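PDB 3RRX: Exo-1,3/1,4-beta-glucanase from Pseudoalteromonas sp., which hydrolyses beta-1,3 and beta-1,4 linkages of glucans as an exo-acting enzyme, probably with the beta-glucosidase-type activity of its family. Local coordinates for residues A[155-160]-A[209-214]; A[192-197]-A[251-256]; A[585-590]-A[599-604]. The protein carries 1 engineered substitution. All coordinates share one frame; numbering follows the deposited sequence.

Contact 1: A[155-160]-A[209-214]; sequences IEWSFA and NRIATA
Trp157 lies beside Ile211, and Phe159 beside Thr213, on neighbouring parallel strands of the (beta/alpha)8 barrel that forms the N-terminal domain of this glycoside hydrolase family 3 enzyme. The axes of the short strand segments come within 4.5 Å, and the backbone ladder runs from Glu156 O, which receives Ile211 N, through Ser158, whose N and O reach Ile211 O and Thr213 N, to a weak bond from Ala160 N to Thr213 O. The indole of Trp157 is fixed by its edge and by both faces. Its CG stands anti to the backbone N (chi1 174°), which, with a small chi2, turns the NE1 edge of the indole to Thr213. There Trp157 NE1 donates to Thr213 OG1 over 2.6 Å, nearly straight at 163° and in the plane of the ring. Phe159 CE2 sits 3.4 Å above the indole plane near the rim, while on the opposite face Ile211 CG2 makes an off-centre CH-pi contact, 4.2 Å from the centroid of the five-membered ring. Phe290 adds an edge-to-face ring contact. Ser158 and Ala212 occupy the other face of the sheet, against Ile196 of helix 182-197; buried Ser158 OG has no polar partner in the model. At the strand entrance Arg210, bent at chi2 and chi3, folds back toward Ile155, and its NH1 forms a salt bridge with Glu374. Its NH2 meets Ile155 O at 2.8 Å, within the guanidinium plane but 38° above the plane of the carbonyl.

Contact 2: A[192-197]-A[251-256]; sequences MVTGIQ and INQGVQ
Gln197 grips the backbone of 254-256 with both ends of its amide, joining the last turn of helix 182-197 to the turn that leaves helix 245-252 in the family 3 barrel domain. That turn is a Schellman motif: Gly254, with positive phi, bonds back into the helix and exposes its carbonyl to the glutamine. Extended beyond CG, the Gln197 chain delivers OE1, which also accepts from Ala212 N, to Gln256 N at 3.1 Å, the donor lying in the carbonyl plane on a lone pair. NE2 donates to Gly254 O at 3.0 Å, the bond leaving in the amide plane yet arriving 58° above the plane of the peptide carbonyl. Gln256 NE2, turned back by a bend at chi2, reaches Gly254 O from the opposite face, also at 3.0 Å and almost straight at 173°. Beside this polar clasp Val193 crosses Val255 at about a right angle, with CG2 to CG2 at 3.9 Å, and Val255 continues onto Ala212 and Ala214. The side toward Gln253 is the wetter one: this residue is partly exposed, and a water bridges Gln197 NE2 and Gln253 O, although Thr194 CG2 still lies 3.5 Å from Gln253 OE1. Replacing Gln197 with a leucine would probably leave Gln256 N and Ala212 N without their acceptor and Gly254 O with one donor fewer. One buried amide at the helix end thus serves the backbone of the turn and of strand 211-217 at once.

Contact 3: A[585-590]-A[599-604]; sequences PKYDDQ and DYDPLF
Lys586 and Asp601 both hold CG anti to their backbone N (chi1 172° and -172°), and a bend at chi3 of Lys586 (-66°) brings its NZ up to the carboxylate. The salt bridge measures 2.9 Å from Lys586 NZ to Asp601 OD1, on the syn side but tilted out of the carboxylate plane. Tyr587 flanks the pair: its ring covers Lys586 CG, its edge meets Asp601 OD2 with CE2 at 3.8 Å, and a water links its hydroxyl to the same oxygen. Gln590 uses both ends of its amide: NE2 donates to Asp601 O at 2.9 Å, straight but above the carbonyl plane, while OE1 accepts Lys586 N at 2.6 Å and, more loosely, Tyr587 N at 3.3 Å, tying the end of the 587-590 type I turn back to its first residue and the one before. Leu603 CB packs on Pro585 O at 3.6 Å, and its side chain continues onto Leu541. Leu593 and Asn594, which bind calcium with Glu180, belong to the loop closed here, and the side chain of Pro585 is about 8 Å from the bound ion. A charge pair and a two-handed amide thus hold the base of this surface loop in the family 3 C-terminal domain.

How the contacts relate
Following the chain, strand 157-162 leads to helix 182-197 and then strand 211-217, a beta-alpha-beta unit whose crossover contact 1 closes by pairing the two strands. Contact 2 opens within that unit, at the end of the helix, and closes past the second strand, so the two contacts cross along the sequence. In space their centres are 9 Å apart, and they touch where the chain turns from helix to strand; together they tie two barrel strands, the intervening helix and the approach to strand 257-260. Contact 3 follows in series, closing a short loop in the C-terminal family 3 region. Its centre is about 38 Å from contact 1 and 36 Å from contact 2, without any touch.

Contact 1: A[155-160]-A[209-214]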
loop_
_atom_site.group_PDB
_atom_site.type_symbol
_atom_site.label_atom_id
_atom_site.label_comp_id
_atom_site.label_asym_id
_atom_site.label_seq_id
_atom_site.Cartn_x
_atom_site.Cartn_y
_atom_site.Cartn_z
ATOM N N ILE A 155 7.448 16.270 2.861
ATOM C CA ILE A 155 7.745 15.027 3.582
ATOM C C ILE A 155 8.917 14.282 2.935
ATOM O O ILE A 155 8.974 14.162 1.712
ATOM C CB ILE A 155 6.472 14.142 3.655
ATOM C CG1 ILE A 155 5.435 14.812 4.556
ATOM C CG2 ILE A 155 6.789 12.722 4.148
ATOM C CD1 ILE A 155 4.038 14.202 4.436
ATOM N N GLU A 156 9.855 13.805 3.754
ATOM C CA GLU A 156 11.113 13.231 3.253
ATOM C C GLU A 156 11.108 11.713 3.167
ATOM O O GLU A 156 11.959 11.116 2.498
ATOM C CB GLU A 156 12.290 13.623 4.165
ATOM C CG GLU A 156 12.547 15.116 4.269
ATOM C CD GLU A 156 11.899 15.748 5.479
ATOM O OE1 GLU A 156 11.019 15.115 6.092
ATOM O OE2 GLU A 156 12.283 16.891 5.819
ATOM N N TRP A 157 10.163 11.099 3.867
ATOM C CA TRP A 157 10.225 9.668 4.162
ATOM C C TRP A 157 8.847 9.041 3.950
ATOM O O TRP A 157 7.858 9.469 4.548
ATOM C CB TRP A 157 10.749 9.488 5.603
ATOM C CG TRP A 157 10.764 8.078 6.168
ATOM C CD1 TRP A 157 10.682 6.899 5.476
ATOM C CD2 TRP A 157 10.852 7.725 7.556
ATOM N NE1 TRP A 157 10.736 5.830 6.355
ATOM C CE2 TRP A 157 10.829 6.316 7.636
ATOM C CE3 TRP A 157 10.949 8.469 8.740
ATOM C CZ2 TRP A 157 10.894 5.636 8.857
ATOM C CZ3 TRP A 157 11.024 7.796 9.947
ATOM C CH2 TRP A 157 10.987 6.392 9.996
ATOM N N SER A 158 8.771 8.045 3.072
ATOM C CA SER A 158 7.491 7.399 2.771
ATOM C C SER A 158 7.565 5.889 2.953
ATOM O O SER A 158 8.578 5.271 2.621
ATOM C CB SER A 158 7.059 7.727 1.340
ATOM O OG SER A 158 8.084 7.398 0.417
ATOM N N PHE A 159 6.494 5.290 3.470
ATOM C CA PHE A 159 6.483 3.843 3.690
ATOM C C PHE A 159 5.916 3.144 2.454
ATOM O O PHE A 159 4.721 3.214 2.189
ATOM C CB PHE A 159 5.659 3.454 4.932
ATOM C CG PHE A 159 5.918 4.305 6.148
ATOM C CD1 PHE A 159 4.923 4.480 7.102
ATOM C CD2 PHE A 159 7.148 4.929 6.346
ATOM C CE1 PHE A 159 5.141 5.268 8.231
ATOM C CE2 PHE A 159 7.374 5.727 7.467
ATOM C CZ PHE A 159 6.374 5.896 8.415
ATOM N N ALA A 160 6.793 2.498 1.694
ATOM C CA ALA A 160 6.421 1.712 0.524
ATOM C C ALA A 160 7.743 1.163 0.003
ATOM O O ALA A 160 8.766 1.826 0.143
ATOM C CB ALA A 160 5.757 2.596 -0.530
ATOM N N ASN A 209 13.770 12.333 -4.878
ATOM C CA ASN A 209 13.781 11.001 -4.271
ATOM C C ASN A 209 13.573 11.064 -2.757
ATOM O O ASN A 209 14.103 11.962 -2.097
ATOM C CB ASN A 209 15.103 10.271 -4.565
ATOM C CG ASN A 209 15.347 10.072 -6.045
ATOM O OD1 ASN A 209 14.424 10.158 -6.857
ATOM N ND2 ASN A 209 16.594 9.802 -6.406
ATOM N N ARG A 210 12.839 10.092 -2.211
ATOM C CA ARG A 210 12.556 10.036 -0.772
ATOM C C ARG A 210 13.286 8.880 -0.099
ATOM O O ARG A 210 13.753 7.955 -0.764
ATOM C CB ARG A 210 11.047 9.833 -0.518
ATOM C CG ARG A 210 10.110 10.757 -1.287
ATOM C CD ARG A 210 10.149 12.222 -0.812
ATOM N NE ARG A 210 11.253 12.945 -1.435
ATOM C CZ ARG A 210 11.679 14.152 -1.059
ATOM N NH1 ARG A 210 12.702 14.721 -1.690
ATOM N NH2 ARG A 210 11.097 14.784 -0.045
ATOM N N ILE A 211 13.365 8.927 1.229
ATOM C CA ILE A 211 13.760 7.755 2.011
ATOM C C ILE A 211 12.589 6.778 1.936
ATOM O O ILE A 211 11.445 7.192 2.073
ATOM C CB ILE A 211 14.042 8.155 3.482
ATOM C CG1 ILE A 211 15.266 9.081 3.553
ATOM C CG2 ILE A 211 14.270 6.922 4.355
ATOM C CD1 ILE A 211 15.429 9.821 4.881
ATOM N N ALA A 212 12.857 5.495 1.680
ATOM C CA ALA A 212 11.790 4.492 1.615
ATOM C C ALA A 212 11.831 3.474 2.762
ATOM O O ALA A 212 12.900 3.133 3.256
ATOM C CB ALA A 212 11.823 3.753 0.274
ATOM N N THR A 213 10.658 2.976 3.152
ATOM C CA THR A 213 10.549 1.869 4.110
ATOM C C THR A 213 9.808 0.703 3.485
ATOM O O THR A 213 8.672 0.858 3.029
ATOM C CB THR A 213 9.753 2.254 5.376
ATOM O OG1 THR A 213 10.477 3.224 6.132
ATOM C CG2 THR A 213 9.519 1.012 6.261
ATOM N N ALA A 214 10.429 -0.475 3.478
ATOM C CA ALA A 214 9.740 -1.675 3.015
ATOM C C ALA A 214 9.034 -2.363 4.192
ATOM O O ALA A 214 9.661 -2.638 5.220
ATOM C CB ALA A 214 10.716 -2.633 2.321
#

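Contact 2: A[192-197]-A[251-256]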
loop_
_atom_site.group_PDB
_atom_site.type_symbol
_atom_site.label_atom_id
_atom_site.label_comp_id
_atom_site.label_asym_id
_atom_site.label_seq_id
_atom_site.Cartn_x
_atom_site.Cartn_y
_atom_site.Cartn_z
ATOM N N MET A 192 9.930 -0.786 -6.980
ATOM C CA MET A 192 9.273 0.274 -6.210
ATOM C C MET A 192 10.308 1.039 -5.372
ATOM O O MET A 192 10.263 2.266 -5.283
ATOM C CB MET A 192 8.164 -0.301 -5.328
ATOM C CG MET A 192 7.310 0.744 -4.618
ATOM S SD MET A 192 6.487 1.874 -5.770
ATOM C CE MET A 192 5.668 2.979 -4.617
ATOM N N VAL A 193 11.248 0.313 -4.771
ATOM C CA VAL A 193 12.288 0.942 -3.960
ATOM C C VAL A 193 13.127 1.925 -4.789
ATOM O O VAL A 193 13.329 3.066 -4.382
ATOM C CB VAL A 193 13.200 -0.106 -3.276
ATOM C CG1 VAL A 193 14.450 0.551 -2.688
ATOM C CG2 VAL A 193 12.413 -0.879 -2.189
ATOM N N THR A 194 13.606 1.494 -5.953
ATOM C CA THR A 194 14.410 2.385 -6.798
ATOM C C THR A 194 13.569 3.517 -7.402
ATOM O O THR A 194 14.080 4.607 -7.660
ATOM C CB THR A 194 15.155 1.626 -7.922
ATOM O OG1 THR A 194 14.216 0.937 -8.742
ATOM C CG2 THR A 194 16.163 0.609 -7.344
ATOM N N GLY A 195 12.281 3.264 -7.626
ATOM C CA GLY A 195 11.388 4.316 -8.094
ATOM C C GLY A 195 11.302 5.437 -7.070
ATOM O O GLY A 195 11.326 6.616 -7.405
ATOM N N ILE A 196 11.217 5.063 -5.801
ATOM C CA ILE A 196 11.139 6.043 -4.724
ATOM C C ILE A 196 12.468 6.710 -4.356
ATOM O O ILE A 196 12.544 7.941 -4.227
ATOM C CB ILE A 196 10.541 5.407 -3.464
ATOM C CG1 ILE A 196 9.095 4.971 -3.756
ATOM C CG2 ILE A 196 10.615 6.389 -2.299
ATOM C CD1 ILE A 196 8.447 4.205 -2.638
ATOM N N GLN A 197 13.505 5.897 -4.176
ATOM C CA GLN A 197 14.793 6.370 -3.666
ATOM C C GLN A 197 15.788 6.759 -4.753
ATOM O O GLN A 197 16.798 7.419 -4.467
ATOM C CB GLN A 197 15.451 5.281 -2.802
ATOM C CG GLN A 197 14.650 4.893 -1.575
ATOM C CD GLN A 197 15.440 4.050 -0.592
ATOM O OE1 GLN A 197 15.175 4.087 0.612
ATOM N NE2 GLN A 197 16.437 3.301 -1.094
ATOM N N ILE A 251 16.155 -5.000 -0.129
ATOM C CA ILE A 251 17.433 -4.771 0.527
ATOM C C ILE A 251 18.558 -4.654 -0.504
ATOM O O ILE A 251 19.448 -3.813 -0.365
ATOM C CB ILE A 251 17.767 -5.870 1.572
ATOM C CG1 ILE A 251 16.781 -5.814 2.752
ATOM C CG2 ILE A 251 19.189 -5.676 2.101
ATOM C CD1 ILE A 251 16.761 -7.098 3.615
ATOM N N ASN A 252 18.521 -5.489 -1.535
ATOM C CA ASN A 252 19.560 -5.425 -2.556
ATOM C C ASN A 252 19.579 -4.053 -3.245
ATOM O O ASN A 252 20.649 -3.547 -3.607
ATOM C CB ASN A 252 19.416 -6.554 -3.575
ATOM C CG ASN A 252 20.665 -6.736 -4.424
ATOM O OD1 ASN A 252 21.790 -6.659 -3.921
ATOM N ND2 ASN A 252 20.473 -6.959 -5.719
ATOM N N GLN A 253 18.398 -3.451 -3.409
ATOM C CA GLN A 253 18.301 -2.123 -4.017
ATOM C C GLN A 253 18.542 -0.987 -3.026
ATOM O O GLN A 253 18.407 0.185 -3.380
ATOM C CB GLN A 253 16.949 -1.931 -4.718
ATOM C CG GLN A 253 16.708 -2.887 -5.869
ATOM C CD GLN A 253 17.850 -2.902 -6.881
ATOM O OE1 GLN A 253 18.542 -1.904 -7.070
ATOM N NE2 GLN A 253 18.060 -4.050 -7.522
ATOM N N GLY A 254 18.892 -1.329 -1.786
ATOM C CA GLY A 254 19.333 -0.329 -0.823
ATOM C C GLY A 254 18.221 0.392 -0.078
ATOM O O GLY A 254 18.387 1.541 0.336
ATOM N N VAL A 255 17.082 -0.268 0.097
ATOM C CA VAL A 255 15.988 0.353 0.848
ATOM C C VAL A 255 16.554 0.798 2.204
ATOM O O VAL A 255 17.334 0.075 2.842
ATOM C CB VAL A 255 14.802 -0.613 1.036
ATOM C CG1 VAL A 255 15.146 -1.660 2.126
ATOM C CG2 VAL A 255 13.526 0.173 1.390
ATOM N N GLN A 256 16.201 2.006 2.621
ATOM C CA GLN A 256 16.815 2.605 3.792
ATOM C C GLN A 256 16.194 2.179 5.111
ATOM O O GLN A 256 16.849 2.234 6.153
ATOM C CB GLN A 256 16.804 4.131 3.658
ATOM C CG GLN A 256 17.816 4.609 2.651
ATOM C CD GLN A 256 19.213 4.251 3.081
ATOM O OE1 GLN A 256 19.769 4.878 3.984
ATOM N NE2 GLN A 256 19.777 3.207 2.472
HETATM O O HOH W 1 17.138 2.595 -3.918
#

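Contact 3: A[585-590]-A[599-604]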
loop_
_atom_site.group_PDB
_atom_site.type_symbol
_atom_site.label_atom_id
_atom_site.label_comp_id
_atom_site.label_asym_id
_atom_site.label_seq_id
_atom_site.Cartn_x
_atom_site.Cartn_y
_atom_site.Cartn_z
ATOM N N PRO A 585 -11.003 -19.023 -6.365
ATOM C CA PRO A 585 -11.606 -20.225 -5.777
ATOM C C PRO A 585 -12.840 -20.744 -6.529
ATOM O O PRO A 585 -13.658 -19.966 -7.012
ATOM C CB PRO A 585 -12.008 -19.759 -4.372
ATOM C CG PRO A 585 -12.295 -18.269 -4.560
ATOM C CD PRO A 585 -11.245 -17.818 -5.544
ATOM N N LYS A 586 -12.955 -22.068 -6.601
ATOM C CA LYS A 586 -14.098 -22.748 -7.215
ATOM C C LYS A 586 -15.161 -23.108 -6.173
ATOM O O LYS A 586 -16.338 -23.254 -6.496
ATOM C CB LYS A 586 -13.586 -24.017 -7.900
ATOM C CG LYS A 586 -14.634 -24.951 -8.442
ATOM C CD LYS A 586 -13.955 -26.213 -8.968
ATOM C CE LYS A 586 -13.076 -25.904 -10.171
ATOM N NZ LYS A 586 -12.514 -27.142 -10.795
ATOM N N TYR A 587 -14.735 -23.254 -4.922
ATOM C CA TYR A 587 -15.628 -23.623 -3.829
ATOM C C TYR A 587 -15.522 -22.575 -2.740
ATOM O O TYR A 587 -14.489 -21.933 -2.600
ATOM C CB TYR A 587 -15.243 -24.990 -3.257
ATOM C CG TYR A 587 -15.201 -26.095 -4.288
ATOM C CD1 TYR A 587 -16.373 -26.613 -4.821
ATOM C CD2 TYR A 587 -13.991 -26.632 -4.716
ATOM C CE1 TYR A 587 -16.347 -27.625 -5.761
ATOM C CE2 TYR A 587 -13.953 -27.648 -5.659
ATOM C CZ TYR A 587 -15.138 -28.139 -6.175
ATOM O OH TYR A 587 -15.120 -29.146 -7.112
ATOM N N ASP A 588 -16.577 -22.419 -1.949
ATOM C CA ASP A 588 -16.608 -21.352 -0.958
ATOM C C ASP A 588 -15.706 -21.611 0.253
ATOM O O ASP A 588 -15.589 -20.759 1.133
ATOM C CB ASP A 588 -18.050 -21.069 -0.520
ATOM C CG ASP A 588 -18.657 -22.209 0.265
ATOM O OD1 ASP A 588 -18.020 -23.273 0.360
ATOM O OD2 ASP A 588 -19.779 -22.045 0.782
ATOM N N ASP A 589 -15.064 -22.776 0.294
ATOM C CA ASP A 589 -14.187 -23.115 1.417
ATOM C C ASP A 589 -12.746 -23.405 1.004
ATOM O O ASP A 589 -11.996 -24.055 1.739
ATOM C CB ASP A 589 -14.759 -24.284 2.227
ATOM C CG ASP A 589 -14.743 -25.591 1.460
ATOM O OD1 ASP A 589 -14.452 -25.574 0.244
ATOM O OD2 ASP A 589 -15.023 -26.641 2.078
ATOM N N GLN A 590 -12.357 -22.917 -0.171
ATOM C CA GLN A 590 -10.975 -23.018 -0.622
ATOM C C GLN A 590 -10.133 -21.863 -0.083
ATOM O O GLN A 590 -9.748 -20.962 -0.836
ATOM C CB GLN A 590 -10.913 -23.034 -2.148
ATOM C CG GLN A 590 -11.122 -24.396 -2.760
ATOM C CD GLN A 590 -10.992 -24.372 -4.264
ATOM O OE1 GLN A 590 -11.476 -23.454 -4.925
ATOM N NE2 GLN A 590 -10.332 -25.385 -4.818
ATOM N N ASP A 599 -2.448 -30.221 -4.022
ATOM C CA ASP A 599 -3.777 -30.359 -4.599
ATOM C C ASP A 599 -4.252 -28.979 -5.039
ATOM O O ASP A 599 -4.673 -28.171 -4.208
ATOM C CB ASP A 599 -4.748 -30.957 -3.580
ATOM C CG ASP A 599 -6.141 -31.168 -4.154
ATOM O OD1 ASP A 599 -6.255 -31.460 -5.366
ATOM O OD2 ASP A 599 -7.123 -31.041 -3.393
ATOM N N TYR A 600 -4.159 -28.701 -6.337
ATOM C CA TYR A 600 -4.451 -27.358 -6.856
ATOM C C TYR A 600 -5.620 -27.391 -7.824
ATOM O O TYR A 600 -5.450 -27.751 -8.988
ATOM C CB TYR A 600 -3.212 -26.775 -7.547
ATOM C CG TYR A 600 -3.332 -25.317 -7.966
ATOM C CD1 TYR A 600 -3.146 -24.942 -9.291
ATOM C CD2 TYR A 600 -3.621 -24.319 -7.036
ATOM C CE1 TYR A 600 -3.244 -23.612 -9.684
ATOM C CE2 TYR A 600 -3.720 -22.980 -7.416
ATOM C CZ TYR A 600 -3.537 -22.637 -8.746
ATOM O OH TYR A 600 -3.634 -21.327 -9.151
ATOM N N ASP A 601 -6.798 -26.992 -7.342
ATOM C CA ASP A 601 -8.032 -27.073 -8.121
ATOM C C ASP A 601 -8.802 -25.738 -8.142
ATOM O O ASP A 601 -9.932 -25.661 -7.655
ATOM C CB ASP A 601 -8.921 -28.179 -7.532
ATOM C CG ASP A 601 -10.143 -28.477 -8.385
ATOM O OD1 ASP A 601 -10.117 -28.205 -9.605
ATOM O OD2 ASP A 601 -11.130 -29.002 -7.826
ATOM N N PRO A 602 -8.195 -24.683 -8.709
ATOM C CA PRO A 602 -8.847 -23.365 -8.724
ATOM C C PRO A 602 -9.921 -23.269 -9.803
ATOM O O PRO A 602 -9.912 -24.059 -10.742
ATOM C CB PRO A 602 -7.698 -22.426 -9.093
ATOM C CG PRO A 602 -6.831 -23.270 -9.994
ATOM C CD PRO A 602 -6.891 -24.663 -9.398
ATOM N N LEU A 603 -10.833 -22.308 -9.677
ATOM C CA LEU A 603 -11.737 -22.007 -10.778
ATOM C C LEU A 603 -10.924 -21.415 -11.919
ATOM O O LEU A 603 -11.043 -21.837 -13.067
ATOM C CB LEU A 603 -12.813 -21.009 -10.349
ATOM C CG LEU A 603 -13.816 -20.645 -11.443
ATOM C CD1 LEU A 603 -14.519 -21.904 -11.962
ATOM C CD2 LEU A 603 -14.841 -19.633 -10.945
ATOM N N PHE A 604 -10.108 -20.414 -11.592
ATOM C CA PHE A 604 -9.251 -19.770 -12.570
ATOM C C PHE A 604 -7.880 -19.706 -11.921
ATOM O O PHE A 604 -7.736 -19.180 -10.811
ATOM C CB PHE A 604 -9.723 -18.335 -12.866
ATOM C CG PHE A 604 -11.152 -18.234 -13.337
ATOM C CD1 PHE A 604 -11.545 -18.800 -14.546
ATOM C CD2 PHE A 604 -12.092 -17.533 -12.590
ATOM C CE1 PHE A 604 -12.870 -18.682 -14.991
ATOM C CE2 PHE A 604 -13.402 -17.411 -13.025
ATOM C CZ PHE A 604 -13.794 -17.990 -14.228
HETATM O O HOH W 2 -11.820 -24.793 -13.099
HETATM O O HOH W 3 -13.380 -29.987 -8.930
HETATM O O HOH W 4 -7.525 -26.993 -4.468
#